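Local coordinates for Lin2634 protein (Listeria innocua, PDB 3MZO), which is an HD-domain phosphohydrolase that binds calcium ions and probably cleaves phosphate from nucleotides, as its 5'-deoxynucleotidase YfbR-like relatives do, at residues Leu14-Arg19 with His29-His34; Lys64-His68 with Leu134-Asp138; Lys23-Gln27 with Glu149-Pro155. All blocks are in the same frame, centred on the assembly; numbering follows the deposited sequence. Where two conformers were deposited one is given.

Interaction 1. Residues Leu14-Arg19 with His29-His34. With CA (calcium ion), chain K.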
ATOM      1  N   LEU B  14      -7.456   2.286 -15.073  1.00 25.91           N
ATOM      2  CA  LEU B  14      -6.584   1.192 -15.487  1.00 24.28           C
ATOM      3  C   LEU B  14      -5.270   1.096 -14.720  1.00 24.79           C
ATOM      4  O   LEU B  14      -4.539   0.105 -14.861  1.00 25.34           O
ATOM      5  CB  LEU B  14      -6.301   1.250 -17.005  1.00 25.36           C
ATOM      6  CG  LEU B  14      -7.504   0.744 -17.801  1.00 29.71           C
ATOM      7  CD1 LEU B  14      -7.424   1.202 -19.241  1.00 38.96           C
ATOM      8  CD2 LEU B  14      -7.559  -0.764 -17.679  1.00 28.66           C
ATOM      9  N   GLU B  15      -4.964   2.105 -13.918  1.00 24.23           N
ATOM     10  CA  GLU B  15      -3.831   2.080 -13.032  1.00 23.55           C
ATOM     11  C   GLU B  15      -4.114   1.321 -11.722  1.00 25.26           C
ATOM     12  O   GLU B  15      -3.185   1.052 -10.945  1.00 25.08           O
ATOM     13  CB  GLU B  15      -3.473   3.512 -12.615  1.00 25.44           C
ATOM     14  CG  GLU B  15      -3.104   4.411 -13.734  1.00 24.31           C
ATOM     15  CD  GLU B  15      -2.792   5.855 -13.259  1.00 31.72           C
ATOM     16  OE1 GLU B  15      -2.714   6.174 -12.051  1.00 31.73           O
ATOM     17  OE2 GLU B  15      -2.634   6.684 -14.123  1.00 31.25           O
ATOM     18  N   ASN B  16      -5.390   1.057 -11.470  1.00 23.95           N
ATOM     19  CA  ASN B  16      -5.845   0.379 -10.260  1.00 28.89           C
ATOM     20  C   ASN B  16      -6.296  -1.058 -10.500  1.00 28.52           C
ATOM     21  O   ASN B  16      -6.845  -1.679  -9.591  1.00 31.88           O
ATOM     22  CB  ASN B  16      -6.990   1.192  -9.625  1.00 27.41           C
ATOM     23  CG  ASN B  16      -6.526   2.555  -9.117  1.00 36.95           C
ATOM     24  OD1 ASN B  16      -5.363   2.721  -8.716  1.00 34.84           O
ATOM     25  ND2 ASN B  16      -7.427   3.539  -9.137  1.00 39.79           N
ATOM     26  N   ILE B  17      -6.111  -1.542 -11.728  1.00 27.47           N
ATOM     27  CA  ILE B  17      -6.401  -2.912 -12.124  1.00 26.06           C
ATOM     28  C   ILE B  17      -5.039  -3.529 -12.416  1.00 27.37           C
ATOM     29  O   ILE B  17      -4.257  -3.027 -13.221  1.00 23.14           O
ATOM     30  CB  ILE B  17      -7.302  -2.971 -13.348  1.00 27.32           C
ATOM     31  CG1 ILE B  17      -8.596  -2.227 -13.022  1.00 28.33           C
ATOM     32  CG2 ILE B  17      -7.645  -4.462 -13.738  1.00 23.67           C
ATOM     33  CD1 ILE B  17      -9.445  -2.037 -14.178  1.00 35.99           C
ATOM     34  N   TYR B  18      -4.764  -4.609 -11.718  1.00 25.64           N
ATOM     35  CA  TYR B  18      -3.485  -5.279 -11.775  1.00 27.51           C
ATOM     36  C   TYR B  18      -3.571  -6.604 -12.478  1.00 28.73           C
ATOM     37  O   TYR B  18      -4.630  -7.214 -12.551  1.00 30.06           O
ATOM     38  CB  TYR B  18      -2.964  -5.437 -10.379  1.00 29.63           C
ATOM     39  CG  TYR B  18      -2.638  -4.109  -9.802  1.00 31.87           C
ATOM     40  CD1 TYR B  18      -1.394  -3.542 -10.023  1.00 31.83           C
ATOM     41  CD2 TYR B  18      -3.588  -3.371  -9.093  1.00 39.02           C
ATOM     42  CE1 TYR B  18      -1.074  -2.280  -9.527  1.00 30.08           C
ATOM     43  CE2 TYR B  18      -3.272  -2.095  -8.574  1.00 36.97           C
ATOM     44  CZ  TYR B  18      -1.999  -1.571  -8.807  1.00 37.56           C
ATOM     45  OH  TYR B  18      -1.614  -0.344  -8.324  1.00 42.62           O
ATOM     46  N   ARG B  19      -2.443  -7.030 -13.031  1.00 28.33           N
ATOM     47  CA  ARG B  19      -2.401  -8.241 -13.802  1.00 31.85           C
ATOM     48  C   ARG B  19      -2.228  -9.420 -12.881  1.00 31.95           C
ATOM     49  O   ARG B  19      -1.448  -9.340 -11.941  1.00 32.42           O
ATOM     50  CB  ARG B  19      -1.260  -8.148 -14.802  1.00 32.95           C
ATOM     51  CG  ARG B  19      -1.592  -7.110 -15.871  1.00 31.17           C
ATOM     52  CD  ARG B  19      -0.468  -6.786 -16.737  1.00 29.27           C
ATOM     53  NE  ARG B  19       0.264  -7.929 -17.274  1.00 24.41           N
ATOM     54  CZ  ARG B  19      -0.093  -8.648 -18.343  1.00 33.63           C
ATOM     55  NH1 ARG B  19      -1.227  -8.426 -19.006  1.00 35.53           N
ATOM     56  NH2 ARG B  19       0.689  -9.631 -18.742  1.00 32.97           N
ATOM     57  N   HIS B  29       2.115  -4.959 -11.613  1.00 26.75           N
ATOM     58  CA  HIS B  29       2.097  -4.108 -12.823  1.00 25.74           C
ATOM     59  C   HIS B  29       0.656  -3.815 -13.126  1.00 21.99           C
ATOM     60  O   HIS B  29      -0.143  -4.741 -13.168  1.00 24.11           O
ATOM     61  CB  HIS B  29       2.724  -4.857 -14.007  1.00 26.32           C
ATOM     62  CG  HIS B  29       4.101  -5.379 -13.726  1.00 22.10           C
ATOM     63  ND1 HIS B  29       5.213  -4.565 -13.700  1.00 25.51           N
ATOM     64  CD2 HIS B  29       4.534  -6.624 -13.406  1.00 25.59           C
ATOM     65  CE1 HIS B  29       6.281  -5.297 -13.409  1.00 30.88           C
ATOM     66  NE2 HIS B  29       5.894  -6.549 -13.219  1.00 27.08           N
ATOM     67  N   SER B  30       0.297  -2.537 -13.282  1.00 22.37           N
ATOM     68  CA  SER B  30      -1.082  -2.193 -13.640  1.00 20.24           C
ATOM     69  C   SER B  30      -1.353  -2.500 -15.100  1.00 20.41           C
ATOM     70  O   SER B  30      -0.430  -2.671 -15.901  1.00 20.21           O
ATOM     71  CB  SER B  30      -1.400  -0.732 -13.359  1.00 21.42           C
ATOM     72  OG  SER B  30      -0.705   0.138 -14.249  1.00 19.89           O
ATOM     73  N   VAL B  31      -2.620  -2.565 -15.461  1.00 20.06           N
ATOM     74  CA  VAL B  31      -2.955  -2.769 -16.873  1.00 22.07           C
ATOM     75  C   VAL B  31      -2.439  -1.585 -17.695  1.00 21.93           C
ATOM     76  O   VAL B  31      -1.992  -1.787 -18.790  1.00 21.54           O
ATOM     77  CB  VAL B  31      -4.462  -2.967 -17.109  1.00 20.80           C
ATOM     78  CG1 VAL B  31      -4.772  -3.063 -18.608  1.00 23.40           C
ATOM     79  CG2 VAL B  31      -4.954  -4.219 -16.421  1.00 25.04           C
ATOM     80  N   ALA B  32      -2.490  -0.358 -17.143  1.00 22.10           N
ATOM     81  CA  ALA B  32      -1.960   0.823 -17.821  1.00 21.76           C
ATOM     82  C   ALA B  32      -0.484   0.631 -18.105  1.00 22.46           C
ATOM     83  O   ALA B  32      -0.014   0.895 -19.221  1.00 22.77           O
ATOM     84  CB  ALA B  32      -2.175   2.112 -16.994  1.00 19.58           C
ATOM     85  N   GLU B  33       0.253   0.159 -17.111  1.00 20.98           N
ATOM     86  CA  GLU B  33       1.695  -0.058 -17.267  1.00 19.29           C
ATOM     87  C   GLU B  33       2.018  -1.108 -18.311  1.00 23.08           C
ATOM     88  O   GLU B  33       2.921  -0.934 -19.159  1.00 20.12           O
ATOM     89  CB  GLU B  33       2.339  -0.383 -15.919  1.00 22.42           C
ATOM     90  CG  GLU B  33       2.483   0.859 -15.071  1.00 18.16           C
ATOM     91  CD  GLU B  33       2.655   0.655 -13.585  1.00 26.23           C
ATOM     92  OE1 GLU B  33       2.376  -0.455 -13.077  1.00 22.53           O
ATOM     93  OE2 GLU B  33       3.080   1.630 -12.935  1.00 27.05           O
ATOM     94  N   HIS B  34       1.246  -2.186 -18.270  1.00 22.20           N
ATOM     95  CA  HIS B  34       1.377  -3.226 -19.248  1.00 21.91           C
ATOM     96  C   HIS B  34       1.133  -2.701 -20.664  1.00 21.13           C
ATOM     97  O   HIS B  34       1.865  -3.041 -21.564  1.00 20.34           O
ATOM     98  CB  HIS B  34       0.439  -4.374 -18.882  1.00 22.02           C
ATOM     99  CG  HIS B  34       0.241  -5.372 -19.962  1.00 22.50           C
ATOM    100  ND1 HIS B  34       1.210  -6.296 -20.306  1.00 25.82           N
ATOM    101  CD2 HIS B  34      -0.823  -5.616 -20.763  1.00 22.03           C
ATOM    102  CE1 HIS B  34       0.742  -7.062 -21.283  1.00 28.50           C
ATOM    103  NE2 HIS B  34      -0.489  -6.678 -21.566  1.00 26.30           N
TER
HETATM  104 CA    CA K 302      -2.408  -8.334 -22.658  1.00 66.66          CA
HETATM  105  O   HOH W   1       0.709  -7.538 -11.408  1.00 33.62           O
HETATM  106  O   HOH W   2      -4.611  -9.265 -23.765  1.00 46.06           O

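Interaction 2. Residues Lys64-His68 with Leu134-Asp138. With CA (calcium ion), chain K; CA (calcium ion), chain M.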
ATOM      1  N   LYS B  64      -3.552  -1.071 -32.177  1.00 26.15           N
ATOM      2  CA  LYS B  64      -3.754  -2.417 -31.655  1.00 25.83           C
ATOM      3  C   LYS B  64      -3.067  -2.598 -30.299  1.00 25.11           C
ATOM      4  O   LYS B  64      -3.695  -3.080 -29.345  1.00 26.82           O
ATOM      5  CB  LYS B  64      -3.235  -3.476 -32.646  1.00 25.89           C
ATOM      6  CG  LYS B  64      -4.091  -3.662 -33.875  1.00 26.58           C
ATOM      7  CD  LYS B  64      -3.334  -4.451 -34.975  1.00 28.01           C
ATOM      8  CE  LYS B  64      -4.237  -4.761 -36.178  1.00 29.93           C
ATOM      9  NZ  LYS B  64      -5.359  -5.628 -35.801  1.00 28.48           N
ATOM     10  N   ALA B  65      -1.799  -2.182 -30.196  1.00 24.85           N
ATOM     11  CA  ALA B  65      -1.002  -2.356 -28.977  1.00 23.96           C
ATOM     12  C   ALA B  65      -1.488  -1.475 -27.833  1.00 23.94           C
ATOM     13  O   ALA B  65      -1.588  -1.930 -26.679  1.00 26.15           O
ATOM     14  CB  ALA B  65       0.475  -2.081 -29.259  1.00 23.24           C
ATOM     15  N   LEU B  66      -1.821  -0.226 -28.143  1.00 22.52           N
ATOM     16  CA  LEU B  66      -2.217   0.727 -27.125  1.00 23.22           C
ATOM     17  C   LEU B  66      -3.525   0.342 -26.424  1.00 23.06           C
ATOM     18  O   LEU B  66      -3.643   0.457 -25.208  1.00 23.54           O
ATOM     19  CB  LEU B  66      -2.357   2.143 -27.715  1.00 23.36           C
ATOM     20  CG  LEU B  66      -2.628   3.218 -26.658  1.00 22.11           C
ATOM     21  CD1 LEU B  66      -1.407   3.418 -25.750  1.00 20.29           C
ATOM     22  CD2 LEU B  66      -3.075   4.528 -27.337  1.00 23.46           C
ATOM     23  N   ASN B  67      -4.495  -0.103 -27.208  1.00 24.82           N
ATOM     24  CA  ASN B  67      -5.852  -0.315 -26.747  1.00 25.89           C
ATOM     25  C   ASN B  67      -6.222  -1.758 -26.409  1.00 26.89           C
ATOM     26  O   ASN B  67      -7.327  -1.998 -26.000  1.00 27.97           O
ATOM     27  CB  ASN B  67      -6.804   0.207 -27.807  1.00 23.68           C
ATOM     28  CG  ASN B  67      -6.498   1.664 -28.190  1.00 27.29           C
ATOM     29  OD1 ASN B  67      -6.543   2.547 -27.343  1.00 25.70           O
ATOM     30  ND2 ASN B  67      -6.177   1.901 -29.454  1.00 26.93           N
ATOM     31  N   HIS B  68      -5.287  -2.690 -26.507  1.00 27.65           N
ATOM     32  CA  HIS B  68      -5.646  -4.111 -26.479  1.00 25.49           C
ATOM     33  C   HIS B  68      -6.195  -4.577 -25.138  1.00 29.89           C
ATOM     34  O   HIS B  68      -6.958  -5.504 -25.140  1.00 27.86           O
ATOM     35  CB  HIS B  68      -4.493  -5.028 -26.904  1.00 28.62           C
ATOM     36  CG  HIS B  68      -3.445  -5.258 -25.855  1.00 25.35           C
ATOM     37  ND1 HIS B  68      -2.499  -4.320 -25.530  1.00 28.29           N
ATOM     38  CD2 HIS B  68      -3.138  -6.360 -25.137  1.00 27.12           C
ATOM     39  CE1 HIS B  68      -1.692  -4.806 -24.603  1.00 30.13           C
ATOM     40  NE2 HIS B  68      -2.060  -6.044 -24.343  1.00 32.20           N
ATOM     41  N   LEU B 134       1.233  -7.430 -32.374  1.00 27.89           N
ATOM     42  CA  LEU B 134       0.552  -7.338 -31.067  1.00 27.25           C
ATOM     43  C   LEU B 134       0.640  -8.665 -30.333  1.00 28.95           C
ATOM     44  O   LEU B 134       0.899  -8.682 -29.129  1.00 29.97           O
ATOM     45  CB  LEU B 134      -0.917  -6.936 -31.211  1.00 27.33           C
ATOM     46  CG  LEU B 134      -1.762  -6.959 -29.915  1.00 26.13           C
ATOM     47  CD1 LEU B 134      -1.184  -6.139 -28.758  1.00 25.14           C
ATOM     48  CD2 LEU B 134      -3.211  -6.541 -30.215  1.00 28.08           C
ATOM     49  N   ALA B 135       0.419  -9.776 -31.053  1.00 28.96           N
ATOM     50  CA  ALA B 135       0.471 -11.096 -30.427  1.00 28.81           C
ATOM     51  C   ALA B 135       1.833 -11.336 -29.775  1.00 27.42           C
ATOM     52  O   ALA B 135       1.891 -11.748 -28.610  1.00 26.61           O
ATOM     53  CB  ALA B 135       0.096 -12.281 -31.436  1.00 27.75           C
ATOM     54  N   ILE B 136       2.920 -11.064 -30.488  1.00 25.50           N
ATOM     55  CA  ILE B 136       4.222 -11.392 -29.943  1.00 27.19           C
ATOM     56  C   ILE B 136       4.603 -10.412 -28.845  1.00 26.40           C
ATOM     57  O   ILE B 136       5.275 -10.806 -27.888  1.00 28.53           O
ATOM     58  CB  ILE B 136       5.341 -11.520 -30.993  1.00 29.46           C
ATOM     59  CG1 ILE B 136       5.584 -10.204 -31.735  1.00 33.79           C
ATOM     60  CG2 ILE B 136       5.023 -12.657 -32.013  1.00 31.54           C
ATOM     61  CD1 ILE B 136       6.743 -10.276 -32.769  1.00 36.20           C
ATOM     62  N   SER B 137       4.171  -9.148 -28.976  1.00 25.15           N
ATOM     63  CA  SER B 137       4.549  -8.094 -28.023  1.00 24.92           C
ATOM     64  C   SER B 137       3.957  -8.292 -26.623  1.00 25.18           C
ATOM     65  O   SER B 137       4.614  -8.061 -25.603  1.00 27.26           O
ATOM     66  CB  SER B 137       4.148  -6.714 -28.597  1.00 25.78           C
ATOM     67  OG  SER B 137       4.939  -6.404 -29.746  1.00 22.75           O
ATOM     68  N   ASP B 138       2.687  -8.700 -26.601  1.00 26.02           N
ATOM     69  CA  ASP B 138       1.978  -9.089 -25.391  1.00 26.06           C
ATOM     70  C   ASP B 138       2.692 -10.283 -24.703  1.00 26.41           C
ATOM     71  O   ASP B 138       2.931 -10.267 -23.491  1.00 27.43           O
ATOM     72  CB  ASP B 138       0.540  -9.438 -25.795  1.00 25.59           C
ATOM     73  CG  ASP B 138      -0.400  -9.575 -24.614  1.00 32.58           C
ATOM     74  OD1 ASP B 138      -0.076  -9.098 -23.507  1.00 28.09           O
ATOM     75  OD2 ASP B 138      -1.492 -10.159 -24.808  1.00 33.75           O
TER
HETATM   76 CA    CA K 302      -2.408  -8.334 -22.658  1.00 66.66          CA
HETATM   77 CA    CA M 310      -7.218  -7.848 -24.155  1.00 41.70          CA
HETATM   78  O   HOH W   2      -4.611  -9.265 -23.765  1.00 46.06           O
HETATM   79  O   HOH W   3      -7.791  -8.591 -21.834  1.00 44.12           O
HETATM   80  O   HOH W   4      -6.276  -8.526 -26.471  1.00 39.59           O
HETATM   81  O   HOH W   5      -9.205  -7.118 -24.717  1.00 45.97           O

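Interaction 3. Residues Lys23-Gln27 with Glu149-Pro155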
ATOM      1  N   LYS B  23      -1.794 -14.710  -6.643  1.00 37.14           N
ATOM      2  CA  LYS B  23      -0.449 -15.201  -6.297  1.00 38.09           C
ATOM      3  C   LYS B  23       0.502 -14.058  -5.951  1.00 29.35           C
ATOM      4  O   LYS B  23       0.500 -13.032  -6.612  1.00 31.66           O
ATOM      5  CB  LYS B  23       0.147 -16.008  -7.478  1.00 42.04           C
ATOM      6  CG  LYS B  23      -0.644 -17.280  -7.850  1.00 49.12           C
ATOM      7  CD  LYS B  23      -0.619 -18.299  -6.737  1.00 57.95           C
ATOM      8  CE  LYS B  23      -1.471 -19.510  -7.066  1.00 65.59           C
ATOM      9  NZ  LYS B  23      -0.931 -20.222  -8.246  1.00 66.28           N
ATOM     10  N   PHE B  24       1.292 -14.241  -4.904  1.00 29.31           N
ATOM     11  CA  PHE B  24       2.309 -13.264  -4.519  1.00 30.05           C
ATOM     12  C   PHE B  24       3.239 -12.961  -5.682  1.00 27.56           C
ATOM     13  O   PHE B  24       3.718 -13.890  -6.340  1.00 28.39           O
ATOM     14  CB  PHE B  24       3.169 -13.769  -3.346  1.00 30.04           C
ATOM     15  CG  PHE B  24       4.299 -12.857  -3.043  1.00 34.44           C
ATOM     16  CD1 PHE B  24       4.086 -11.720  -2.296  1.00 30.57           C
ATOM     17  CD2 PHE B  24       5.580 -13.093  -3.579  1.00 32.87           C
ATOM     18  CE1 PHE B  24       5.111 -10.824  -2.074  1.00 33.05           C
ATOM     19  CE2 PHE B  24       6.620 -12.204  -3.333  1.00 29.27           C
ATOM     20  CZ  PHE B  24       6.385 -11.067  -2.586  1.00 31.44           C
ATOM     21  N   LYS B  25       3.455 -11.678  -5.948  1.00 27.61           N
ATOM     22  CA  LYS B  25       4.453 -11.226  -6.901  1.00 28.57           C
ATOM     23  C   LYS B  25       5.338 -10.219  -6.200  1.00 28.31           C
ATOM     24  O   LYS B  25       4.834  -9.378  -5.448  1.00 25.47           O
ATOM     25  CB  LYS B  25       3.820 -10.530  -8.119  1.00 30.31           C
ATOM     26  CG  LYS B  25       2.844 -11.378  -8.902  1.00 36.96           C
ATOM     27  CD  LYS B  25       2.170 -10.532  -9.960  1.00 43.46           C
ATOM     28  CE  LYS B  25       0.737 -10.939 -10.214  1.00 51.00           C
ATOM     29  NZ  LYS B  25       0.548 -11.726 -11.498  1.00 51.57           N
ATOM     30  N   TYR B  26       6.644 -10.263  -6.466  1.00 27.81           N
ATOM     31  CA  TYR B  26       7.530  -9.243  -5.866  1.00 28.58           C
ATOM     32  C   TYR B  26       7.207  -7.869  -6.441  1.00 29.96           C
ATOM     33  O   TYR B  26       7.283  -6.891  -5.735  1.00 31.20           O
ATOM     34  CB  TYR B  26       9.013  -9.592  -6.042  1.00 30.20           C
ATOM     35  CG  TYR B  26       9.496 -10.822  -5.267  1.00 28.85           C
ATOM     36  CD1 TYR B  26       9.851 -10.736  -3.925  1.00 27.32           C
ATOM     37  CD2 TYR B  26       9.657 -12.055  -5.906  1.00 27.98           C
ATOM     38  CE1 TYR B  26      10.301 -11.836  -3.242  1.00 28.37           C
ATOM     39  CE2 TYR B  26      10.116 -13.155  -5.229  1.00 30.27           C
ATOM     40  CZ  TYR B  26      10.452 -13.040  -3.910  1.00 30.71           C
ATOM     41  OH  TYR B  26      10.898 -14.160  -3.252  1.00 29.31           O
ATOM     42  N   GLN B  27       6.850  -7.801  -7.727  1.00 30.65           N
ATOM     43  CA  GLN B  27       6.454  -6.554  -8.385  0.60 31.49           C
ATOM     44  C   GLN B  27       5.113  -6.709  -9.097  1.00 30.22           C
ATOM     45  O   GLN B  27       4.955  -7.621  -9.915  1.00 33.63           O
ATOM     46  CB  GLN B  27       7.464  -6.196  -9.449  0.60 31.93           C
ATOM     47  CG  GLN B  27       8.848  -5.969  -8.947  0.60 36.41           C
ATOM     48  CD  GLN B  27       9.723  -5.388 -10.014  0.60 37.97           C
ATOM     49  OE1 GLN B  27      10.807  -5.896 -10.270  0.60 43.51           O
ATOM     50  NE2 GLN B  27       9.236  -4.336 -10.676  0.60 34.19           N
ATOM     51  N   GLU B 149      10.014 -12.491 -11.946  1.00 28.89           N
ATOM     52  CA  GLU B 149       9.645 -13.254 -10.758  1.00 28.97           C
ATOM     53  C   GLU B 149      10.538 -14.481 -10.533  1.00 32.73           C
ATOM     54  O   GLU B 149      10.962 -14.764  -9.401  1.00 33.96           O
ATOM     55  CB  GLU B 149       8.153 -13.617 -10.809  1.00 27.61           C
ATOM     56  CG  GLU B 149       7.225 -12.357 -10.778  1.00 24.59           C
ATOM     57  CD  GLU B 149       7.401 -11.496  -9.518  1.00 27.08           C
ATOM     58  OE1 GLU B 149       7.470 -12.069  -8.415  1.00 26.63           O
ATOM     59  OE2 GLU B 149       7.422 -10.244  -9.617  1.00 26.43           O
ATOM     60  N   ILE B 150      10.850 -15.190 -11.611  1.00 32.40           N
ATOM     61  CA  ILE B 150      11.666 -16.382 -11.527  1.00 33.33           C
ATOM     62  C   ILE B 150      13.083 -16.049 -11.097  1.00 33.64           C
ATOM     63  O   ILE B 150      13.683 -16.759 -10.285  1.00 37.87           O
ATOM     64  CB  ILE B 150      11.700 -17.120 -12.879  1.00 34.41           C
ATOM     65  CG1 ILE B 150      10.314 -17.678 -13.198  1.00 32.51           C
ATOM     66  CG2 ILE B 150      12.736 -18.247 -12.859  1.00 32.93           C
ATOM     67  CD1 ILE B 150      10.110 -17.956 -14.680  1.00 36.02           C
ATOM     68  N   GLN B 151      13.599 -14.968 -11.645  1.00 36.18           N
ATOM     69  CA  GLN B 151      14.906 -14.411 -11.275  1.00 38.20           C
ATOM     70  C   GLN B 151      14.981 -14.149  -9.783  1.00 38.82           C
ATOM     71  O   GLN B 151      16.008 -14.414  -9.159  1.00 38.40           O
ATOM     72  CB  GLN B 151      15.131 -13.078 -11.978  1.00 37.60           C
ATOM     73  CG  GLN B 151      16.409 -12.990 -12.721  1.00 47.91           C
ATOM     74  CD  GLN B 151      16.557 -11.667 -13.448  1.00 48.77           C
ATOM     75  OE1 GLN B 151      15.565 -11.045 -13.874  1.00 52.01           O
ATOM     76  NE2 GLN B 151      17.802 -11.216 -13.582  1.00 49.58           N
ATOM     77  N   LYS B 152      13.890 -13.631  -9.224  1.00 38.48           N
ATOM     78  CA  LYS B 152      13.828 -13.295  -7.787  1.00 35.80           C
ATOM     79  C   LYS B 152      13.520 -14.492  -6.909  1.00 34.74           C
ATOM     80  O   LYS B 152      13.438 -14.377  -5.687  1.00 36.31           O
ATOM     81  CB  LYS B 152      12.823 -12.166  -7.556  1.00 33.05           C
ATOM     82  CG  LYS B 152      13.174 -10.861  -8.222  1.00 32.30           C
ATOM     83  CD  LYS B 152      12.065  -9.821  -7.929  1.00 32.41           C
ATOM     84  CE  LYS B 152      12.326  -8.453  -8.467  1.00 35.22           C
ATOM     85  NZ  LYS B 152      12.213  -8.413  -9.964  1.00 38.59           N
ATOM     86  N   GLY B 153      13.383 -15.660  -7.528  1.00 35.16           N
ATOM     87  CA  GLY B 153      13.144 -16.903  -6.809  1.00 35.67           C
ATOM     88  C   GLY B 153      11.725 -16.994  -6.245  1.00 35.09           C
ATOM     89  O   GLY B 153      11.515 -17.601  -5.219  1.00 34.46           O
ATOM     90  N   ASN B 154      10.758 -16.371  -6.907  1.00 31.45           N
ATOM     91  CA  ASN B 154       9.394 -16.477  -6.485  1.00 33.03           C
ATOM     92  C   ASN B 154       9.038 -17.958  -6.309  1.00 38.27           C
ATOM     93  O   ASN B 154       9.225 -18.754  -7.215  1.00 36.85           O
ATOM     94  CB  ASN B 154       8.470 -15.820  -7.509  1.00 32.57           C
ATOM     95  CG  ASN B 154       7.041 -15.711  -7.017  1.00 34.50           C
ATOM     96  OD1 ASN B 154       6.493 -16.691  -6.519  1.00 34.04           O
ATOM     97  ND2 ASN B 154       6.428 -14.523  -7.166  1.00 29.73           N
ATOM     98  N   PRO B 155       8.517 -18.327  -5.143  1.00 38.82           N
ATOM     99  CA  PRO B 155       8.334 -19.743  -4.954  1.00 41.95           C
ATOM    100  C   PRO B 155       7.227 -20.389  -5.794  1.00 43.93           C
ATOM    101  O   PRO B 155       7.205 -21.601  -5.874  1.00 45.54           O
ATOM    102  CB  PRO B 155       8.034 -19.875  -3.452  1.00 42.44           C
ATOM    103  CG  PRO B 155       7.680 -18.491  -2.982  1.00 42.03           C
ATOM    104  CD  PRO B 155       8.372 -17.550  -3.899  1.00 40.13           C
TER

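Interaction 1. Residues Leu14-Arg19 with His29-His34
Leu14 opens the contact twice over: its carbonyl O accepts from Ala32 N at 3.1 Å, the donor standing above the carbonyl plane, while its CD2 methyl lies 3.7 Å from Val31 CG1. Glu15 adds its CG against the Ala32 methyl and turns its carboxylate to Lys37 and His29 of the second subunit. At Ile17 the carbonyl O takes a firm 2.8 Å bond from Val31 N, and Ile17 CG2 lies alongside Val31 CG2, the two branches running in one direction. Tyr18 forms a single beta bridge with Ser30, and its ring CD1 lies 3.6 Å from His29 O, approached obliquely. Arg19 finishes the segment. Its backbone N donates to His29 O at 3.2 Å, and its side chain bends at chi3 (48°), which lays the guanidinium flat on the His34 ring, centres 3.5 Å apart and planes 8° apart. That stack covers one face of the imidazole, whose NE2 binds a calcium ion at 2.8 Å, while Asp141 takes its ND1 and Glu145 holds the Arg19 NE. Together they position this first histidine of the HD-type metal site. Ser30 and Glu33 form a capping box at the start of helix 31-51, and Ser30 OG also bonds to Glu33 of the second subunit. The Leu14 and Ile17 carbonyls tie the loop after helix 4-13 to that helix's first turn, with helix 129-151 alongside Arg19 and His29.

Interaction 2. Residues Lys64-His68 with Leu134-Asp138
His68 meets Leu134 and Asp138 through a chi1 of 78°, which sets its CG in the crowded position between backbone N and carbonyl carbon and turns the ring toward helix 129-151; there Asp138 has CG anti to its own backbone N (chi1 -168°) and reaches the same calcium ion as the ring. The ring's rotation is fixed at both nitrogens. ND1 donates to Ala65 O at 2.8 Å, one turn back on the same segment, leaving NE2 to bind the calcium ion at 2.9 Å. Asp138 OD1 holds that ion at 2.6 Å, with ring and carboxylate planes 68° apart. With His34 and Asp69 these two residues make up the H...HD...D signature of the HD domain, in which a histidine following helix 58-67 and an aspartate from a distant helix share a metal. Lys125 pairs with Asp138 OD2, which would be expected to steady the carboxylate. His68 O turns to the second calcium ion, 2.6 Å away. Leu134 supplies the apolar packing: CD1 sits over one face of the His68 ring in a CH-pi contact, 4.0 Å from its centroid, and beside Ala65, while Leu134 CD2 touches Lys64 O at 3.6 Å.

Interaction 3. Residues Lys23-Gln27 with Glu149-Pro155
Tyr26 packs against Glu149, Lys152 and Asn154, and its side chain can be followed outward through the contact. With CG anti to the carbonyl carbon (chi1 -67°), it heads across the end of helix 129-151. CB rests 3.6 Å from Lys152 CD, the two chains running antiparallel to one another. On the ring, CD2 comes within 3.3 Å of Glu149 OE1 and also touches Lys152 CB. Further out, CE2 lies 3.6 Å from Asn154 CA, which approaches the ring at its edge. At the tip the hydroxyl bonds to Lys152 O of the fourth subunit. Phe24 CE2 sits over the centre of one ring face.

Beside this ring lies a polar network centred on the Glu149 carboxylate. OE1 is met on its syn side by Tyr26 N at 2.8 Å and on its anti side by Asn154 ND2 at 2.9 Å; OE2 offers its syn lone pair to Gln27 N, 3.1 Å away. Asn154 ND2 uses a second N-H, nearly straight at 171°, to reach Phe24 O at 2.9 Å, and since both acceptors lie in its amide plane the turn of the amide about its CB-CG bond is fixed. Gly153, with positive phi, ends the helix in a Schellman motif that brings Asn154 round to this place. Lys152 NZ lies 2.9 Å from Gln27 OE1 in one of two modelled Gln27 conformers, so this bond is doubtful.

Chemically, a single buried carboxylate reads two successive backbone N-H groups of a segment that has no regular structure, and an asparagine amide reads the carbonyl of Phe24, two residues before Tyr26. The loop is thus fastened largely through its backbone, while the aromatic rings of Tyr26 and Phe24 remain placed to join neighbouring subunits.

From the N terminus, the chain leaves helix 4-13 into a long loop that interaction 1 closes on the first turn of helix 31-51. Segment 23-27 lies within that loop, yet its partner is far ahead at 149-155, so interactions 1 and 3 cross, touching at Arg19 and Lys25. Interaction 2 opens only after interaction 1 has closed, joining helix 58-67 to helix 129-151, and the whole of it falls within the span bounded by interaction 3. Interactions 1 and 2 share a calcium ion, His34 coming from one, His68 and Asp138 from the other. Helix 129-151 serves interaction 2 near its start and interaction 3 at its C-terminal end and the turn that follows, their centres about 24 Å apart.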